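Local coordinates for ATP-dependent DNA helicase RecQ (Porphyromonas gingivalis, PDB 3IUO), which probably couples ATP hydrolysis to 3'-5' unwinding of duplex DNA as a RecQ-family helicase, represented here by its C-terminal domain, at residues V57-F68 with L111-N122. Residues are numbered along the deposited sequence; the frame is centred on the assembly and turned at random.
Sequences VYSGTRINIDYF and LVRIKFLSEMAN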
ATOM      1  N   VAL B  57      -6.984 -11.072   2.669  1.00 11.76           N
ATOM      2  CA  VAL B  57      -7.578  -9.732   2.652  1.00 11.77           C
ATOM      3  C   VAL B  57      -7.333  -9.052   1.292  1.00 11.15           C
ATOM      4  O   VAL B  57      -8.251  -8.427   0.728  1.00 10.50           O
ATOM      5  CB  VAL B  57      -6.995  -8.921   3.794  1.00 13.39           C
ATOM      6  CG1 VAL B  57      -7.356  -7.412   3.655  1.00 14.53           C
ATOM      7  CG2 VAL B  57      -7.525  -9.467   5.097  1.00 16.39           C
ATOM      8  N   TYR B  58      -6.117  -9.199   0.735  1.00 10.99           N
ATOM      9  CA  TYR B  58      -5.877  -8.601  -0.574  1.00 10.77           C
ATOM     10  C   TYR B  58      -6.796  -9.140  -1.653  1.00 10.89           C
ATOM     11  O   TYR B  58      -7.094  -8.439  -2.607  1.00 10.63           O
ATOM     12  CB  TYR B  58      -4.428  -8.821  -1.020  1.00 10.64           C
ATOM     13  CG  TYR B  58      -3.348  -8.227  -0.133  1.00 11.12           C
ATOM     14  CD1 TYR B  58      -3.627  -7.215   0.816  1.00 12.78           C
ATOM     15  CD2 TYR B  58      -2.047  -8.713  -0.213  1.00 11.47           C
ATOM     16  CE1 TYR B  58      -2.601  -6.684   1.633  1.00 12.57           C
ATOM     17  CE2 TYR B  58      -1.023  -8.200   0.598  1.00 12.54           C
ATOM     18  CZ  TYR B  58      -1.319  -7.193   1.520  1.00 13.11           C
ATOM     19  OH  TYR B  58      -0.286  -6.714   2.273  1.00 13.62           O
ATOM     20  N   SER B  59      -7.216 -10.404  -1.514  1.00 11.02           N
ATOM     21  CA  SER B  59      -8.100 -11.060  -2.476  1.00 11.84           C
ATOM     22  C   SER B  59      -9.565 -10.602  -2.404  1.00 11.54           C
ATOM     23  O   SER B  59     -10.371 -10.921  -3.297  1.00 12.13           O
ATOM     24  CB  SER B  59      -7.990 -12.570  -2.339  1.00 13.06           C
ATOM     25  OG  SER B  59      -8.869 -13.033  -1.322  1.00 16.43           O
ATOM     26  N   GLY B  60      -9.882  -9.832  -1.367  1.00 10.79           N
ATOM     27  CA  GLY B  60     -11.227  -9.289  -1.231  1.00 10.35           C
ATOM     28  C   GLY B  60     -12.098  -9.845  -0.128  1.00 10.83           C
ATOM     29  O   GLY B  60     -13.248  -9.403   0.015  1.00 10.33           O
ATOM     30  N   THR B  61     -11.603 -10.809   0.633  1.00 11.04           N
ATOM     31  CA  THR B  61     -12.426 -11.434   1.686  1.00 10.52           C
ATOM     32  C   THR B  61     -12.534 -10.505   2.878  1.00 10.91           C
ATOM     33  O   THR B  61     -11.519 -10.059   3.408  1.00 11.11           O
ATOM     34  CB  THR B  61     -11.808 -12.790   2.124  1.00 12.26           C
ATOM     35  OG1 THR B  61     -11.702 -13.632   0.961  1.00 15.76           O
ATOM     36  CG2 THR B  61     -12.655 -13.498   3.172  1.00 13.03           C
ATOM     37  N   ARG B  62     -13.765 -10.190   3.261  1.00  7.39           N
ATOM     38  CA  ARG B  62     -14.009  -9.328   4.414  1.00  7.50           C
ATOM     39  C   ARG B  62     -13.936 -10.127   5.699  1.00  8.78           C
ATOM     40  O   ARG B  62     -14.931 -10.641   6.185  1.00 12.41           O
ATOM     41  CB  ARG B  62     -15.370  -8.605   4.275  1.00  6.29           C
ATOM     42  CG  ARG B  62     -15.534  -7.478   5.300  1.00  5.36           C
ATOM     43  CD  ARG B  62     -16.888  -6.756   5.093  1.00  4.68           C
ATOM     44  NE  ARG B  62     -17.026  -5.650   6.063  1.00  3.96           N
ATOM     45  CZ  ARG B  62     -16.669  -4.383   5.838  1.00  2.53           C
ATOM     46  NH1 ARG B  62     -16.154  -3.981   4.666  1.00  4.27           N
ATOM     47  NH2 ARG B  62     -16.842  -3.501   6.840  1.00  2.00           N
ATOM     48  N   ILE B  63     -12.765 -10.203   6.277  1.00  9.53           N
ATOM     49  CA  ILE B  63     -12.627 -10.908   7.552  1.00 10.78           C
ATOM     50  C   ILE B  63     -12.696  -9.932   8.710  1.00 10.70           C
ATOM     51  O   ILE B  63     -12.280  -8.745   8.583  1.00 12.43           O
ATOM     52  CB  ILE B  63     -11.318 -11.681   7.628  1.00 11.60           C
ATOM     53  CG1 ILE B  63     -10.134 -10.735   7.421  1.00 13.07           C
ATOM     54  CG2 ILE B  63     -11.295 -12.811   6.581  1.00 13.57           C
ATOM     55  CD1 ILE B  63      -8.811 -11.370   7.842  1.00 14.27           C
ATOM     56  N   ASN B  64     -13.158 -10.439   9.848  1.00  9.97           N
ATOM     57  CA  ASN B  64     -13.155  -9.639  11.028  1.00  9.51           C
ATOM     58  C   ASN B  64     -12.332 -10.262  12.129  1.00  9.04           C
ATOM     59  O   ASN B  64     -12.669 -11.322  12.631  1.00  8.38           O
ATOM     60  CB  ASN B  64     -14.573  -9.343  11.513  1.00  9.97           C
ATOM     61  CG  ASN B  64     -14.567  -8.182  12.485  1.00 13.39           C
ATOM     62  OD1 ASN B  64     -14.059  -8.300  13.588  1.00 12.83           O
ATOM     63  ND2 ASN B  64     -15.039  -7.019  12.032  1.00 17.91           N
ATOM     64  N   ILE B  65     -11.248  -9.582  12.504  1.00  8.47           N
ATOM     65  CA  ILE B  65     -10.379 -10.075  13.587  1.00  9.01           C
ATOM     66  C   ILE B  65     -10.432  -9.221  14.869  1.00  9.52           C
ATOM     67  O   ILE B  65      -9.497  -9.253  15.675  1.00  9.60           O
ATOM     68  CB  ILE B  65      -8.900 -10.257  13.097  1.00  8.42           C
ATOM     69  CG1 ILE B  65      -8.316  -8.945  12.582  1.00  7.05           C
ATOM     70  CG2 ILE B  65      -8.846 -11.316  11.979  1.00  8.93           C
ATOM     71  CD1 ILE B  65      -6.777  -8.920  12.558  1.00  9.57           C
ATOM     72  N   ASP B  66     -11.490  -8.428  15.025  1.00 10.14           N
ATOM     73  CA  ASP B  66     -11.651  -7.580  16.224  1.00 11.16           C
ATOM     74  C   ASP B  66     -11.607  -8.392  17.501  1.00 11.20           C
ATOM     75  O   ASP B  66     -11.017  -7.943  18.486  1.00 11.57           O
ATOM     76  CB  ASP B  66     -12.974  -6.808  16.215  1.00 10.86           C
ATOM     77  CG  ASP B  66     -13.043  -5.751  15.136  1.00 14.14           C
ATOM     78  OD1 ASP B  66     -12.007  -5.461  14.497  1.00 14.16           O
ATOM     79  OD2 ASP B  66     -14.157  -5.210  14.929  1.00 14.79           O
ATOM     80  N   TYR B  67     -12.210  -9.586  17.489  1.00 11.32           N
ATOM     81  CA  TYR B  67     -12.256 -10.439  18.675  1.00 11.49           C
ATOM     82  C   TYR B  67     -10.848 -10.739  19.196  1.00 11.37           C
ATOM     83  O   TYR B  67     -10.623 -10.804  20.395  1.00 10.87           O
ATOM     84  CB  TYR B  67     -12.982 -11.741  18.348  1.00 11.03           C
ATOM     85  CG  TYR B  67     -12.246 -12.661  17.402  1.00 11.23           C
ATOM     86  CD1 TYR B  67     -11.427 -13.679  17.880  1.00 12.18           C
ATOM     87  CD2 TYR B  67     -12.377 -12.516  16.016  1.00 10.88           C
ATOM     88  CE1 TYR B  67     -10.752 -14.525  17.012  1.00 13.14           C
ATOM     89  CE2 TYR B  67     -11.701 -13.356  15.132  1.00 10.08           C
ATOM     90  CZ  TYR B  67     -10.884 -14.347  15.638  1.00 11.40           C
ATOM     91  OH  TYR B  67     -10.235 -15.186  14.766  1.00 10.48           O
ATOM     92  N   PHE B  68      -9.901 -10.915  18.280  1.00 10.69           N
ATOM     93  CA  PHE B  68      -8.530 -11.223  18.652  1.00 10.24           C
ATOM     94  C   PHE B  68      -7.744  -9.963  19.030  1.00 10.67           C
ATOM     95  O   PHE B  68      -7.080  -9.929  20.067  1.00 10.14           O
ATOM     96  CB  PHE B  68      -7.847 -12.028  17.540  1.00 10.90           C
ATOM     97  CG  PHE B  68      -6.387 -12.310  17.793  1.00  9.37           C
ATOM     98  CD1 PHE B  68      -6.002 -13.335  18.643  1.00  9.36           C
ATOM     99  CD2 PHE B  68      -5.402 -11.553  17.159  1.00  9.39           C
ATOM    100  CE1 PHE B  68      -4.651 -13.607  18.871  1.00  8.71           C
ATOM    101  CE2 PHE B  68      -4.071 -11.809  17.374  1.00  8.38           C
ATOM    102  CZ  PHE B  68      -3.683 -12.844  18.240  1.00 10.52           C
ATOM    103  N   LEU B 111      -1.432  -6.379  12.210  1.00 10.23           N
ATOM    104  CA  LEU B 111      -2.780  -6.732  12.646  1.00 11.59           C
ATOM    105  C   LEU B 111      -3.780  -5.614  12.379  1.00 11.06           C
ATOM    106  O   LEU B 111      -4.888  -5.863  11.885  1.00 11.59           O
ATOM    107  CB  LEU B 111      -2.786  -7.097  14.139  1.00 10.56           C
ATOM    108  CG  LEU B 111      -2.241  -8.506  14.426  1.00 11.71           C
ATOM    109  CD1 LEU B 111      -2.030  -8.714  15.949  1.00 10.24           C
ATOM    110  CD2 LEU B 111      -3.172  -9.631  13.900  1.00 10.68           C
ATOM    111  N   VAL B 112      -3.426  -4.389  12.747  1.00 11.71           N
ATOM    112  CA  VAL B 112      -4.377  -3.304  12.604  1.00 10.60           C
ATOM    113  C   VAL B 112      -4.562  -3.002  11.123  1.00 11.23           C
ATOM    114  O   VAL B 112      -5.671  -2.643  10.731  1.00 11.14           O
ATOM    115  CB  VAL B 112      -3.969  -2.046  13.390  1.00 11.20           C
ATOM    116  CG1 VAL B 112      -4.994  -0.915  13.219  1.00 12.79           C
ATOM    117  CG2 VAL B 112      -3.864  -2.412  14.852  1.00  9.50           C
ATOM    118  N   ARG B 113      -3.493  -3.148  10.338  1.00 11.10           N
ATOM    119  CA  ARG B 113      -3.562  -2.911   8.891  1.00 10.72           C
ATOM    120  C   ARG B 113      -4.537  -3.925   8.246  1.00 12.35           C
ATOM    121  O   ARG B 113      -5.310  -3.550   7.371  1.00 12.73           O
ATOM    122  CB  ARG B 113      -2.157  -3.029   8.307  1.00 10.45           C
ATOM    123  CG  ARG B 113      -2.078  -2.825   6.792  1.00 10.12           C
ATOM    124  CD  ARG B 113      -0.653  -2.819   6.304  1.00  9.23           C
ATOM    125  NE  ARG B 113      -0.603  -2.715   4.832  1.00  9.96           N
ATOM    126  CZ  ARG B 113      -0.601  -3.763   4.026  1.00 10.49           C
ATOM    127  NH1 ARG B 113      -0.665  -4.993   4.533  1.00 12.33           N
ATOM    128  NH2 ARG B 113      -0.574  -3.577   2.716  1.00 10.28           N
ATOM    129  N   ILE B 114      -4.500  -5.179   8.682  1.00 12.12           N
ATOM    130  CA  ILE B 114      -5.501  -6.190   8.212  1.00 11.77           C
ATOM    131  C   ILE B 114      -6.910  -5.722   8.496  1.00 11.85           C
ATOM    132  O   ILE B 114      -7.779  -5.739   7.611  1.00 12.62           O
ATOM    133  CB  ILE B 114      -5.225  -7.583   8.827  1.00 11.94           C
ATOM    134  CG1 ILE B 114      -3.955  -8.173   8.183  1.00 12.34           C
ATOM    135  CG2 ILE B 114      -6.432  -8.523   8.715  1.00 13.13           C
ATOM    136  CD1 ILE B 114      -3.285  -9.216   9.063  1.00 12.03           C
ATOM    137  N   LYS B 115      -7.151  -5.290   9.737  1.00  9.83           N
ATOM    138  CA  LYS B 115      -8.469  -4.804  10.149  1.00  8.47           C
ATOM    139  C   LYS B 115      -8.904  -3.631   9.240  1.00  8.13           C
ATOM    140  O   LYS B 115     -10.024  -3.598   8.706  1.00  8.07           O
ATOM    141  CB  LYS B 115      -8.374  -4.352  11.600  1.00  9.12           C
ATOM    142  CG  LYS B 115      -9.620  -3.612  12.084  1.00  8.27           C
ATOM    143  CD  LYS B 115      -9.432  -3.220  13.525  1.00 12.28           C
ATOM    144  CE  LYS B 115     -10.421  -2.138  13.954  1.00 12.28           C
ATOM    145  NZ  LYS B 115     -11.834  -2.655  13.976  1.00 13.51           N
ATOM    146  N   PHE B 116      -8.012  -2.676   9.073  1.00  7.71           N
ATOM    147  CA  PHE B 116      -8.330  -1.500   8.300  1.00  6.91           C
ATOM    148  C   PHE B 116      -8.613  -1.819   6.828  1.00  8.26           C
ATOM    149  O   PHE B 116      -9.600  -1.323   6.263  1.00  7.93           O
ATOM    150  CB  PHE B 116      -7.175  -0.490   8.406  1.00  6.52           C
ATOM    151  CG  PHE B 116      -7.339   0.721   7.536  1.00  6.85           C
ATOM    152  CD1 PHE B 116      -8.123   1.795   7.938  1.00  8.34           C
ATOM    153  CD2 PHE B 116      -6.696   0.762   6.322  1.00  8.59           C
ATOM    154  CE1 PHE B 116      -8.260   2.920   7.133  1.00 10.63           C
ATOM    155  CE2 PHE B 116      -6.831   1.883   5.497  1.00  8.50           C
ATOM    156  CZ  PHE B 116      -7.620   2.947   5.910  1.00  8.21           C
ATOM    157  N   LEU B 117      -7.709  -2.574   6.186  1.00  7.82           N
ATOM    158  CA  LEU B 117      -7.919  -2.894   4.749  1.00  7.40           C
ATOM    159  C   LEU B 117      -9.196  -3.659   4.512  1.00  8.60           C
ATOM    160  O   LEU B 117      -9.924  -3.373   3.527  1.00  9.18           O
ATOM    161  CB  LEU B 117      -6.749  -3.696   4.196  1.00  8.29           C
ATOM    162  CG  LEU B 117      -5.427  -2.941   4.121  1.00  8.92           C
ATOM    163  CD1 LEU B 117      -4.329  -3.908   3.671  1.00  9.26           C
ATOM    164  CD2 LEU B 117      -5.481  -1.678   3.222  1.00 10.40           C
ATOM    165  N   SER B 118      -9.461  -4.620   5.386  1.00  8.51           N
ATOM    166  CA  SER B 118     -10.705  -5.412   5.248  1.00  9.21           C
ATOM    167  C   SER B 118     -11.931  -4.500   5.378  1.00  9.07           C
ATOM    168  O   SER B 118     -12.857  -4.528   4.547  1.00  9.67           O
ATOM    169  CB  SER B 118     -10.769  -6.510   6.298  1.00 10.47           C
ATOM    170  OG  SER B 118     -11.951  -7.252   6.133  1.00 11.81           O
ATOM    171  N   GLU B 119     -11.929  -3.655   6.385  1.00  7.58           N
ATOM    172  CA  GLU B 119     -13.114  -2.803   6.595  1.00  9.73           C
ATOM    173  C   GLU B 119     -13.371  -1.836   5.441  1.00  8.84           C
ATOM    174  O   GLU B 119     -14.520  -1.637   4.997  1.00  8.21           O
ATOM    175  CB  GLU B 119     -12.940  -2.022   7.881  1.00  9.99           C
ATOM    176  CG  GLU B 119     -13.237  -2.875   9.071  1.00 14.43           C
ATOM    177  CD  GLU B 119     -13.250  -2.129  10.402  1.00 16.24           C
ATOM    178  OE1 GLU B 119     -13.404  -0.873  10.406  1.00 16.51           O
ATOM    179  OE2 GLU B 119     -13.157  -2.844  11.446  1.00 18.97           O
HETATM  180  N   MSE B 120     -12.303  -1.207   4.961  1.00  8.83           N
HETATM  181  CA  MSE B 120     -12.465  -0.127   3.990  1.00  7.83           C
HETATM  182  C   MSE B 120     -12.676  -0.595   2.572  1.00  8.87           C
HETATM  183  O   MSE B 120     -13.119   0.181   1.715  1.00  9.81           O
HETATM  184  CB  MSE B 120     -11.266   0.839   4.059  1.00  8.48           C
HETATM  185  CG  MSE B 120     -11.083   1.419   5.447  1.00  8.49           C
HETATM  186 SE   MSE B 120     -12.681   2.310   6.169  1.00 17.60          SE
HETATM  187  CE  MSE B 120     -12.272   2.017   8.077  1.00 13.39           C
ATOM    188  N   ALA B 121     -12.312  -1.837   2.281  1.00  8.07           N
ATOM    189  CA  ALA B 121     -12.361  -2.310   0.898  1.00  8.39           C
ATOM    190  C   ALA B 121     -13.183  -3.561   0.618  1.00  8.05           C
ATOM    191  O   ALA B 121     -13.649  -3.740  -0.515  1.00 10.02           O
ATOM    192  CB  ALA B 121     -10.908  -2.487   0.303  1.00  9.37           C
ATOM    193  N   ASN B 122     -13.378  -4.439   1.615  1.00  8.18           N
ATOM    194  CA  ASN B 122     -13.835  -5.791   1.273  1.00  9.72           C
ATOM    195  C   ASN B 122     -15.297  -6.056   1.571  1.00 10.93           C
ATOM    196  O   ASN B 122     -15.929  -5.217   2.222  1.00 12.26           O
ATOM    197  CB  ASN B 122     -12.983  -6.829   1.978  1.00  8.48           C
ATOM    198  CG  ASN B 122     -11.553  -6.884   1.436  1.00  8.85           C
ATOM    199  OD1 ASN B 122     -10.700  -7.609   1.966  1.00 11.26           O
ATOM    200  ND2 ASN B 122     -11.292  -6.161   0.384  1.00  7.23           N
TER
HETATM  201  O   HOH W   1       0.734  -4.645   0.460  1.00 26.55           O
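The C-terminal end of helix 106-121 is fastened by Arg62 of the linker 60-65: NH1 donates to Glu119 O of the last turn at 2.9 Å and to O of the chain-terminal Asn122, just past it, at 2.7 Å. NH1 stands above the carbonyl plane of Glu119, whereas Asn122 O lies in the guanidinium plane. With CG anti to the backbone N (chi1 -168°) and the chain straight through NE, the side chain spans the helix end. Ser118 OG sits 2.9 Å from Ile63 O. This linker, within the RecQ-1-like helix-turn-helix region, connects helix 46-58, which it leaves through a Schellman motif at Gly60, to helix 66-72. Beneath it, the CG2 methyl of Ile114 takes Ile63 CD1, Ile65 CD1 and Val57 CG2, the last at 3.9 Å; Val53 adds to this apolar layer. Asp66, first residue of helix 66-72, offers OD1 from above its carboxylate plane to Lys115 NZ, which also pairs with Glu119 OE2 and probably eases the closeness of the two acids, OD1 and OE2 being 4.2 Å apart. At the other flank, Arg113 NH1 reaches Tyr58 OH (2.9 Å) with ring and guanidinium 80° apart, Leu117 CD1 covers one guanidinium face, and Asp91 pairs with NH2.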